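Long-range contacts in carbohydrate kinase, FGGY (Rhodospirillum rubrum, PDB 3IFR), which probably phosphorylates D-xylulose at the expense of ATP, as a sugar kinase of the FGGY family: residues G84-V89 with A243-A248; D178-L183 with Y285-L290; N309-L314 with H374-L379; D339-L344 with T364-S369. All coordinates share one frame; numbering follows the deposited sequence.

Contact 1. Residues G84-V89 with A243-A248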
# COMPACT_ATOMS: atom_id res chain seq x y z
N GLY A 84 9.42 0.41 -2.70
CA GLY A 84 9.37 -0.80 -1.91
C GLY A 84 8.41 -0.64 -0.74
O GLY A 84 7.78 0.41 -0.57
N MSE A 85 8.31 -1.66 0.10
CA MSE A 85 7.40 -1.59 1.25
C MSE A 85 7.84 -0.53 2.28
O MSE A 85 9.01 -0.19 2.38
CB MSE A 85 7.21 -2.98 1.85
CG MSE A 85 8.19 -3.34 2.97
SE MSE A 85 10.13 -3.48 2.55
CE MSE A 85 10.26 -5.34 1.84
N LEU A 86 6.89 0.01 3.03
CA LEU A 86 7.21 0.97 4.10
C LEU A 86 6.11 0.91 5.18
O LEU A 86 5.03 0.36 4.97
CB LEU A 86 7.31 2.42 3.54
CG LEU A 86 6.02 3.14 3.10
CD1 LEU A 86 6.25 4.64 2.83
CD2 LEU A 86 5.39 2.47 1.86
N PRO A 87 6.41 1.46 6.36
CA PRO A 87 7.77 1.88 6.72
C PRO A 87 8.56 0.68 7.25
O PRO A 87 8.14 0.05 8.23
CB PRO A 87 7.55 2.87 7.85
CG PRO A 87 6.05 3.08 7.95
CD PRO A 87 5.41 1.88 7.35
N ALA A 88 9.67 0.34 6.59
CA ALA A 88 10.53 -0.69 7.11
C ALA A 88 11.46 0.09 8.02
O ALA A 88 11.64 1.31 7.86
CB ALA A 88 11.29 -1.36 5.99
N VAL A 89 12.01 -0.59 9.02
CA VAL A 89 12.97 0.03 9.91
C VAL A 89 14.31 -0.64 9.72
O VAL A 89 14.49 -1.82 10.07
CB VAL A 89 12.54 -0.12 11.38
CG1 VAL A 89 13.65 0.36 12.32
CG2 VAL A 89 11.23 0.65 11.64
N ALA A 243 10.17 5.93 -3.75
CA ALA A 243 8.75 6.01 -3.90
C ALA A 243 8.08 5.03 -3.00
O ALA A 243 8.47 3.93 -2.94
CB ALA A 243 8.40 5.74 -5.30
N ALA A 244 7.07 5.45 -2.29
CA ALA A 244 6.29 4.53 -1.50
C ALA A 244 5.51 3.50 -2.34
O ALA A 244 4.77 3.87 -3.15
CB ALA A 244 5.40 5.28 -0.60
N ASP A 245 5.68 2.21 -2.11
CA ASP A 245 5.09 1.21 -2.97
C ASP A 245 3.61 1.27 -3.28
O ASP A 245 3.25 1.17 -4.40
CB ASP A 245 5.54 -0.22 -2.67
CG ASP A 245 5.02 -0.76 -1.38
OD1 ASP A 245 4.42 -0.08 -0.57
OD2 ASP A 245 5.20 -1.91 -1.17
N HIS A 246 2.75 1.43 -2.29
CA HIS A 246 1.34 1.47 -2.57
C HIS A 246 0.90 2.71 -3.35
O HIS A 246 0.04 2.62 -4.15
CB HIS A 246 0.48 1.17 -1.32
CG HIS A 246 0.56 2.22 -0.27
ND1 HIS A 246 1.72 2.50 0.40
CD2 HIS A 246 -0.37 3.04 0.24
CE1 HIS A 246 1.51 3.46 1.26
NE2 HIS A 246 0.25 3.80 1.20
N ILE A 247 1.54 3.83 -3.13
CA ILE A 247 1.33 5.04 -3.89
C ILE A 247 1.79 4.91 -5.36
O ILE A 247 1.10 5.37 -6.26
CB ILE A 247 2.01 6.29 -3.23
CG1 ILE A 247 1.81 6.27 -1.71
CG2 ILE A 247 1.43 7.58 -3.85
CD1 ILE A 247 0.33 6.27 -1.35
N ALA A 248 2.94 4.27 -5.59
CA ALA A 248 3.40 4.07 -6.96
C ALA A 248 2.42 3.14 -7.65
O ALA A 248 2.13 3.32 -8.84
CB ALA A 248 4.80 3.50 -7.00
O HOH W 1 4.01 -1.18 2.07

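Contact 2. Residues D178-L183 with Y285-L290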
# COMPACT_ATOMS: atom_id res chain seq x y z
N ASP A 178 12.77 9.15 1.87
CA ASP A 178 11.50 9.57 1.30
C ASP A 178 10.70 10.32 2.39
O ASP A 178 10.62 9.85 3.56
CB ASP A 178 10.74 8.31 0.88
CG ASP A 178 9.46 8.59 0.11
OD1 ASP A 178 9.10 9.75 -0.14
OD2 ASP A 178 8.80 7.58 -0.26
N ARG A 179 10.16 11.49 2.01
CA ARG A 179 9.14 12.17 2.79
C ARG A 179 8.13 11.15 3.33
O ARG A 179 7.66 11.25 4.45
CB ARG A 179 8.33 13.16 1.89
CG ARG A 179 9.04 14.48 1.48
CD ARG A 179 8.04 15.50 0.80
NE ARG A 179 7.34 14.92 -0.38
CZ ARG A 179 6.48 15.57 -1.18
NH1 ARG A 179 5.93 14.94 -2.20
NH2 ARG A 179 6.19 16.84 -0.98
N ASN A 180 7.73 10.21 2.48
CA ASN A 180 6.63 9.35 2.87
C ASN A 180 7.04 8.32 3.93
O ASN A 180 6.25 7.94 4.80
CB ASN A 180 6.04 8.68 1.63
CG ASN A 180 4.88 9.49 1.01
OD1 ASN A 180 4.03 10.06 1.72
ND2 ASN A 180 4.82 9.49 -0.32
N TRP A 181 8.28 7.84 3.84
CA TRP A 181 8.81 7.01 4.90
C TRP A 181 8.75 7.81 6.24
O TRP A 181 8.25 7.30 7.27
CB TRP A 181 10.23 6.52 4.57
CG TRP A 181 10.79 5.66 5.62
CD1 TRP A 181 10.64 4.30 5.73
CD2 TRP A 181 11.56 6.07 6.75
NE1 TRP A 181 11.28 3.86 6.86
CE2 TRP A 181 11.85 4.92 7.50
CE3 TRP A 181 12.05 7.32 7.20
CZ2 TRP A 181 12.60 4.98 8.69
CZ3 TRP A 181 12.79 7.37 8.35
CH2 TRP A 181 13.05 6.21 9.10
N ALA A 182 9.22 9.06 6.21
CA ALA A 182 9.24 9.88 7.40
C ALA A 182 7.84 10.24 7.94
O ALA A 182 7.61 10.31 9.15
CB ALA A 182 10.09 11.14 7.15
N LEU A 183 6.90 10.46 7.04
CA LEU A 183 5.51 10.76 7.40
C LEU A 183 4.80 9.52 7.94
O LEU A 183 4.22 9.54 9.03
CB LEU A 183 4.79 11.25 6.15
CG LEU A 183 3.72 12.35 6.17
CD1 LEU A 183 2.48 11.96 5.26
CD2 LEU A 183 3.29 12.72 7.56
N TYR A 285 -5.31 6.85 6.72
CA TYR A 285 -3.93 7.33 6.89
C TYR A 285 -3.52 8.26 5.74
O TYR A 285 -4.00 8.14 4.64
CB TYR A 285 -2.95 6.15 6.93
CG TYR A 285 -3.58 4.80 7.26
CD1 TYR A 285 -3.91 4.46 8.57
CD2 TYR A 285 -3.84 3.85 6.25
CE1 TYR A 285 -4.49 3.21 8.88
CE2 TYR A 285 -4.41 2.60 6.55
CZ TYR A 285 -4.74 2.30 7.86
OH TYR A 285 -5.31 1.08 8.18
N LEU A 286 -2.58 9.15 6.00
CA LEU A 286 -2.15 10.05 4.98
C LEU A 286 -0.74 9.77 4.42
O LEU A 286 0.14 9.24 5.12
CB LEU A 286 -2.28 11.48 5.50
CG LEU A 286 -2.16 12.68 4.59
CD1 LEU A 286 -3.23 12.76 3.45
CD2 LEU A 286 -2.20 13.92 5.46
N ASP A 287 -0.55 10.11 3.14
CA ASP A 287 0.75 10.04 2.46
C ASP A 287 0.80 11.22 1.51
O ASP A 287 -0.24 11.77 1.18
CB ASP A 287 0.88 8.77 1.62
CG ASP A 287 1.32 7.55 2.42
OD1 ASP A 287 0.47 6.82 2.99
OD2 ASP A 287 2.53 7.27 2.41
N TYR A 288 2.00 11.59 1.05
CA TYR A 288 2.09 12.49 -0.08
C TYR A 288 1.88 11.67 -1.33
O TYR A 288 2.32 10.53 -1.40
CB TYR A 288 3.46 13.14 -0.14
CG TYR A 288 3.72 14.09 1.01
CD1 TYR A 288 3.31 15.41 0.94
CD2 TYR A 288 4.39 13.66 2.16
CE1 TYR A 288 3.56 16.28 1.99
CE2 TYR A 288 4.63 14.52 3.20
CZ TYR A 288 4.21 15.82 3.12
OH TYR A 288 4.45 16.66 4.16
N HIS A 289 1.21 12.23 -2.34
CA HIS A 289 1.20 11.54 -3.62
C HIS A 289 2.58 11.65 -4.26
O HIS A 289 3.40 12.45 -3.84
CB HIS A 289 0.19 12.18 -4.55
CG HIS A 289 -0.26 11.26 -5.64
ND1 HIS A 289 -1.59 11.17 -6.03
CD2 HIS A 289 0.42 10.39 -6.41
CE1 HIS A 289 -1.69 10.28 -7.00
NE2 HIS A 289 -0.49 9.79 -7.23
N LEU A 290 2.84 10.84 -5.29
CA LEU A 290 4.07 11.04 -6.06
C LEU A 290 3.86 12.29 -6.91
O LEU A 290 4.78 13.09 -7.09
CB LEU A 290 4.42 9.85 -6.94
CG LEU A 290 4.45 8.47 -6.26
CD1 LEU A 290 4.92 7.36 -7.18
CD2 LEU A 290 5.33 8.55 -5.03

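Contact 3. Residues N309-L314 with H374-L379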
# COMPACT_ATOMS: atom_id res chain seq x y z
N ASN A 309 -11.42 -16.27 0.42
CA ASN A 309 -10.72 -17.53 0.36
C ASN A 309 -11.19 -18.43 1.52
O ASN A 309 -11.50 -19.61 1.32
CB ASN A 309 -9.20 -17.30 0.40
CG ASN A 309 -8.67 -16.69 -0.88
OD1 ASN A 309 -9.08 -17.07 -1.98
ND2 ASN A 309 -7.77 -15.72 -0.75
N TRP A 310 -11.22 -17.87 2.72
CA TRP A 310 -11.82 -18.52 3.87
C TRP A 310 -13.17 -19.10 3.46
O TRP A 310 -13.38 -20.30 3.48
CB TRP A 310 -11.98 -17.50 5.00
CG TRP A 310 -12.64 -18.03 6.21
CD1 TRP A 310 -12.13 -18.92 7.08
CD2 TRP A 310 -13.93 -17.67 6.71
NE1 TRP A 310 -13.02 -19.16 8.09
CE2 TRP A 310 -14.14 -18.41 7.89
CE3 TRP A 310 -14.93 -16.78 6.29
CZ2 TRP A 310 -15.32 -18.31 8.65
CZ3 TRP A 310 -16.10 -16.68 7.05
CH2 TRP A 310 -16.28 -17.44 8.22
N LEU A 311 -14.09 -18.24 3.05
CA LEU A 311 -15.46 -18.71 2.86
C LEU A 311 -15.60 -19.67 1.69
O LEU A 311 -16.44 -20.57 1.74
CB LEU A 311 -16.44 -17.54 2.73
CG LEU A 311 -17.91 -17.98 2.62
CD1 LEU A 311 -18.43 -18.63 3.92
CD2 LEU A 311 -18.78 -16.83 2.15
N ALA A 312 -14.80 -19.47 0.63
CA ALA A 312 -14.83 -20.38 -0.51
C ALA A 312 -14.46 -21.80 -0.07
O ALA A 312 -15.01 -22.79 -0.59
CB ALA A 312 -13.91 -19.90 -1.62
N LYS A 313 -13.55 -21.91 0.89
CA LYS A 313 -13.10 -23.23 1.35
C LYS A 313 -14.21 -23.90 2.14
O LYS A 313 -14.45 -25.10 2.00
CB LYS A 313 -11.85 -23.12 2.22
CG LYS A 313 -10.66 -22.48 1.54
CD LYS A 313 -9.45 -22.56 2.52
CE LYS A 313 -8.38 -21.46 2.30
NZ LYS A 313 -7.48 -21.34 3.50
N LEU A 314 -14.85 -23.13 2.99
CA LEU A 314 -15.99 -23.62 3.73
C LEU A 314 -17.12 -24.05 2.81
O LEU A 314 -17.74 -25.08 3.03
CB LEU A 314 -16.49 -22.53 4.67
CG LEU A 314 -15.60 -22.26 5.88
CD1 LEU A 314 -16.30 -21.23 6.70
CD2 LEU A 314 -15.35 -23.55 6.70
N HIS A 374 -26.39 -17.34 -1.48
CA HIS A 374 -26.71 -16.24 -0.59
C HIS A 374 -25.55 -15.92 0.33
O HIS A 374 -25.23 -14.75 0.54
CB HIS A 374 -27.90 -16.59 0.29
CG HIS A 374 -29.20 -16.61 -0.42
ND1 HIS A 374 -29.63 -17.70 -1.14
CD2 HIS A 374 -30.19 -15.69 -0.48
CE1 HIS A 374 -30.84 -17.45 -1.63
NE2 HIS A 374 -31.20 -16.24 -1.25
N LEU A 375 -24.92 -16.96 0.89
CA LEU A 375 -23.81 -16.72 1.80
C LEU A 375 -22.65 -16.02 1.08
O LEU A 375 -22.09 -15.04 1.59
CB LEU A 375 -23.29 -18.01 2.48
CG LEU A 375 -23.99 -18.55 3.75
CD1 LEU A 375 -22.97 -19.10 4.76
CD2 LEU A 375 -24.78 -17.50 4.40
N TRP A 376 -22.28 -16.57 -0.06
CA TRP A 376 -21.23 -15.99 -0.89
C TRP A 376 -21.57 -14.54 -1.26
O TRP A 376 -20.73 -13.63 -1.17
CB TRP A 376 -21.07 -16.82 -2.16
CG TRP A 376 -19.88 -16.43 -2.97
CD1 TRP A 376 -19.90 -15.89 -4.21
CD2 TRP A 376 -18.50 -16.58 -2.61
NE1 TRP A 376 -18.62 -15.70 -4.66
CE2 TRP A 376 -17.74 -16.11 -3.69
CE3 TRP A 376 -17.84 -17.05 -1.47
CZ2 TRP A 376 -16.34 -16.08 -3.67
CZ3 TRP A 376 -16.45 -17.03 -1.45
CH2 TRP A 376 -15.72 -16.56 -2.54
N ARG A 377 -22.81 -14.33 -1.66
CA ARG A 377 -23.25 -13.02 -2.09
C ARG A 377 -23.18 -12.01 -0.97
O ARG A 377 -22.65 -10.91 -1.14
CB ARG A 377 -24.68 -13.07 -2.62
CG ARG A 377 -25.18 -11.68 -3.00
CD ARG A 377 -26.17 -11.74 -4.12
NE ARG A 377 -26.30 -10.42 -4.70
CZ ARG A 377 -26.15 -10.14 -5.99
NH1 ARG A 377 -25.85 -11.10 -6.87
NH2 ARG A 377 -26.30 -8.89 -6.40
N ALA A 378 -23.69 -12.41 0.19
CA ALA A 378 -23.72 -11.55 1.34
C ALA A 378 -22.30 -11.11 1.65
O ALA A 378 -22.08 -9.96 1.98
CB ALA A 378 -24.31 -12.28 2.53
N LEU A 379 -21.34 -12.02 1.53
CA LEU A 379 -19.95 -11.65 1.80
C LEU A 379 -19.47 -10.68 0.73
O LEU A 379 -18.80 -9.69 1.05
CB LEU A 379 -18.99 -12.85 1.87
CG LEU A 379 -17.56 -12.33 2.10
CD1 LEU A 379 -17.52 -11.40 3.30
CD2 LEU A 379 -16.46 -13.42 2.23

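Contact 4. Residues D339-L344 with T364-S369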
# COMPACT_ATOMS: atom_id res chain seq x y z
N ASP A 339 -31.67 -11.60 0.14
CA ASP A 339 -32.88 -12.07 0.83
C ASP A 339 -32.76 -11.86 2.33
O ASP A 339 -33.10 -12.74 3.11
CB ASP A 339 -33.14 -13.56 0.52
CG ASP A 339 -33.83 -13.77 -0.83
OD1 ASP A 339 -34.99 -13.33 -0.98
OD2 ASP A 339 -33.22 -14.36 -1.75
N GLY A 340 -32.24 -10.70 2.72
CA GLY A 340 -32.22 -10.33 4.13
C GLY A 340 -30.99 -10.75 4.91
O GLY A 340 -30.90 -10.52 6.11
N LEU A 341 -30.03 -11.37 4.23
CA LEU A 341 -28.75 -11.68 4.82
C LEU A 341 -28.01 -10.37 5.03
O LEU A 341 -28.08 -9.48 4.17
CB LEU A 341 -27.92 -12.57 3.89
CG LEU A 341 -28.09 -14.07 4.06
CD1 LEU A 341 -27.01 -14.85 3.34
CD2 LEU A 341 -27.97 -14.35 5.52
N VAL A 342 -27.33 -10.23 6.17
CA VAL A 342 -26.47 -9.08 6.38
C VAL A 342 -25.18 -9.58 6.99
O VAL A 342 -25.22 -10.22 8.02
CB VAL A 342 -27.08 -8.06 7.36
CG1 VAL A 342 -26.24 -6.80 7.40
CG2 VAL A 342 -28.50 -7.73 6.98
N CYS A 343 -24.05 -9.27 6.36
CA CYS A 343 -22.75 -9.69 6.86
C CYS A 343 -21.82 -8.52 7.30
O CYS A 343 -21.70 -7.51 6.59
CB CYS A 343 -22.08 -10.59 5.82
SG CYS A 343 -20.31 -10.82 5.95
N LEU A 344 -21.21 -8.64 8.48
CA LEU A 344 -20.09 -7.81 8.84
C LEU A 344 -18.81 -8.58 8.55
O LEU A 344 -18.60 -9.66 9.09
CB LEU A 344 -20.14 -7.47 10.32
CG LEU A 344 -21.37 -6.69 10.73
CD1 LEU A 344 -21.41 -6.61 12.23
CD2 LEU A 344 -21.36 -5.28 10.10
N THR A 364 -25.94 -12.59 9.70
CA THR A 364 -27.20 -12.48 10.42
C THR A 364 -28.35 -12.45 9.43
O THR A 364 -28.15 -12.18 8.26
CB THR A 364 -27.21 -11.24 11.27
OG1 THR A 364 -28.28 -11.36 12.21
CG2 THR A 364 -27.41 -10.00 10.39
N GLY A 365 -29.56 -12.74 9.90
CA GLY A 365 -30.72 -12.77 9.02
C GLY A 365 -30.82 -14.10 8.29
O GLY A 365 -31.53 -14.19 7.29
N LEU A 366 -30.09 -15.11 8.78
CA LEU A 366 -30.10 -16.43 8.18
C LEU A 366 -31.40 -17.18 8.39
O LEU A 366 -32.01 -17.09 9.47
CB LEU A 366 -28.96 -17.30 8.72
CG LEU A 366 -27.56 -16.86 8.31
CD1 LEU A 366 -26.59 -17.45 9.29
CD2 LEU A 366 -27.26 -17.30 6.89
N SER A 367 -31.80 -17.97 7.38
CA SER A 367 -32.98 -18.80 7.46
C SER A 367 -32.67 -20.05 6.68
O SER A 367 -31.76 -20.05 5.84
CB SER A 367 -34.13 -18.10 6.76
OG SER A 367 -34.10 -18.46 5.40
N LEU A 368 -33.46 -21.09 6.89
CA LEU A 368 -33.23 -22.38 6.23
C LEU A 368 -33.41 -22.30 4.72
O LEU A 368 -33.09 -23.24 4.00
CB LEU A 368 -34.14 -23.45 6.79
CG LEU A 368 -34.00 -23.69 8.29
CD1 LEU A 368 -35.22 -24.46 8.80
CD2 LEU A 368 -32.70 -24.41 8.62
N SER A 369 -33.90 -21.15 4.24
CA SER A 369 -33.98 -20.88 2.81
C SER A 369 -32.65 -20.47 2.17
O SER A 369 -32.44 -20.71 1.00
CB SER A 369 -35.05 -19.80 2.50
OG SER A 369 -36.35 -20.22 2.92

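Contact 1. Residues G84-V89 with A243-A248
D245 meets G84 where two neighbouring parallel strands of the N-terminal domain, 77-84 and 238-244, run out of their sheet; the sheet belongs to the actin-like ATPase fold. A244 takes the N-cap position and D245 begins helix 245-252, its backbone N donating to G84 O across 3.2 Å. The D245 side chain then doubles back over the same carbonyl. With chi1 at 70°, CG sits between the backbone N and the carbonyl carbon, which leaves CG only 3.1 Å from G84 O. The two carboxylate oxygens have different neighbours: OD2 packs against M85 CA at 3.3 Å, whereas OD1 takes a hydrogen from a water at 2.9 Å, and that water accepts from L86 N. A weak bond from H246 N also reaches OD1. An alanine here would keep CB beside G84 O, but the water would probably lose its acceptor on helix 245-252, and with it the bridge to L86 N. L86 runs past D245 in the opposite direction, and its branches fork over A244 CB, with CD1 at 3.6 Å. H246 lies near a phosphate ion that probably came in with the crystallisation solution. Its imidazole is met from two directions: I247 CD1 lies over one face, and L86 CD2 comes to the edge, in the plane of the ring, 3.9 Å from H246 ND1.

Contact 2. Residues D178-L183 with Y285-L290
N180 and R179 grip Y288 from successive positions in the first turn of helix 179-185, a helix of the N-terminal FGGY domain that here receives a loop from the C-terminal one. The tight part is the N180 amide, which pairs with the backbone of Y288 on both sides of that residue's CA. OD1 accepts from Y288 N at 2.6 Å, in the carbonyl plane and on a lone pair, while ND2 donates to Y288 O at 2.9 Å, nearly straight at 163°. An alanine here would probably leave the Y288 N-H and C=O, both buried, without these mates and the loop freer to shift. D287 OD2 also lies near N180 OD1, but both are acceptors; the aspartate instead bonds N298 through OD1. The looser, partly exposed side belongs to R179. Its guanidinium lies flat on one face of the Y288 ring, planes 12° apart, a cation-pi stack with CZ 4.2 Å from the ring centroid. A bend at chi3 (-56°) turns NE over the ring, CZ following along an extended last torsion, and CD adds a CH-pi contact over the same face. The L183 side chain crosses that of Y288 at about a right angle, with CG 3.8 Å from Y288 CE2.

Contact 3. Residues N309-L314 with H374-L379
L311 CD2 is the methyl on which most of this contact turns. It lies 3.7 Å from W376 CE3, 3.8 Å from the backbone oxygen L375 O and 4.0 Å from L379 CB, so one branch of one leucine touches three residues along the facing helix. An anti chi1 (-176°) sends CG of L311 toward that helix, from where CD2 reaches the indole; leucine and tryptophan pass alongside each other, pointing opposite ways. The next residue, A312, serves the far end of the indole: its CB is 3.8 Å from W376 CZ3, and the same ring carbon comes within 3.6 Å of A312 N. The small side chain leaves the six-membered ring of W376 close to the backbone of the opposite helix. No hydrogen bond joins the two segments; the meeting is one of apolar surfaces.

The next shell positions the indole. W376 NE1 is hydrogen-bonded to D328 OD1, which would restrain the ring's rotation, and H324 meets it edge-to-face; both partners belong to helix 322-332, which also touches A312 through H324. L308 lies against both W376 and L379, extending the apolar patch along helix 305-315. On the side of helix 372-397 turned away from L311, R377 forms a salt bridge with E381 and bonds Y478 OH.

The axes of the two short segments approach to 10.7 Å and run almost exactly antiparallel, at 178°. The result is an antiparallel helix pair lined with leucine and tryptophan, built into the C-terminal domain of an FGGY kinase.

Contact 4. Residues D339-L344 with T364-S369
V342 and T364 form an antiparallel hydrogen-bonded pair, with V342 N donating to T364 O and T364 N to V342 O, both at 3.0 Å, the first bond being the straighter (163° against 139°). T364 O also receives a CA-H...O contact from L341 CA. On the face shared by V342 and T364, the threonine methyl does the touching: CG2 lies 3.6 Å from V342 CB and 3.2 Å from V342 O. OG1 is anti to the backbone N (chi1 -165°), which leaves CG2 between that N and the carbonyl carbon. L488 of helix 475-496 touches both side chains. The pair belongs to a two-stranded antiparallel sheet, 342-344 with 362-364, in the C-terminal domain. Just beyond it the chain turns at G365, where a CB is excluded twice over: its place would run into G340 O across the contact, and the positive phi would press it against the carbonyl oxygen of T364. The leucines beside the pair start out away from the opposite segment yet meet through their ends. L341 CD2 and L366 CD2 are modelled 3.3 Å apart, a closeness that is doubtful in its detail, and both side chains also touch L375 of helix 372-397. Farther on, S367 OG accepts from S369 N at 2.9 Å, closing an ST turn.

In the fold
Contacts 1 and 2 are buried near the centre of the chain and adjoin: A88 O meets W181 NE1 at 2.8 Å, probably as a hydrogen bond, and H246 of one lies against D287 of the other, near a bound phosphate. Both mix polar bonds to backbone groups, direct or through water, with apolar contacts, and contact 2 adds a stack. Contact 2 alone joins the N-terminal domain to the C-terminal one; the other three each stay within one. Contacts 3 and 4 lie together in the C-terminal domain, their centres about 13 Å apart. Contact 3 is buried and apolar, whereas contact 4 is a surface pairing of two short antiparallel strands. Helix 372-397 joins them: H374 NE2 probably bonds D339 OD2 at 2.8 Å.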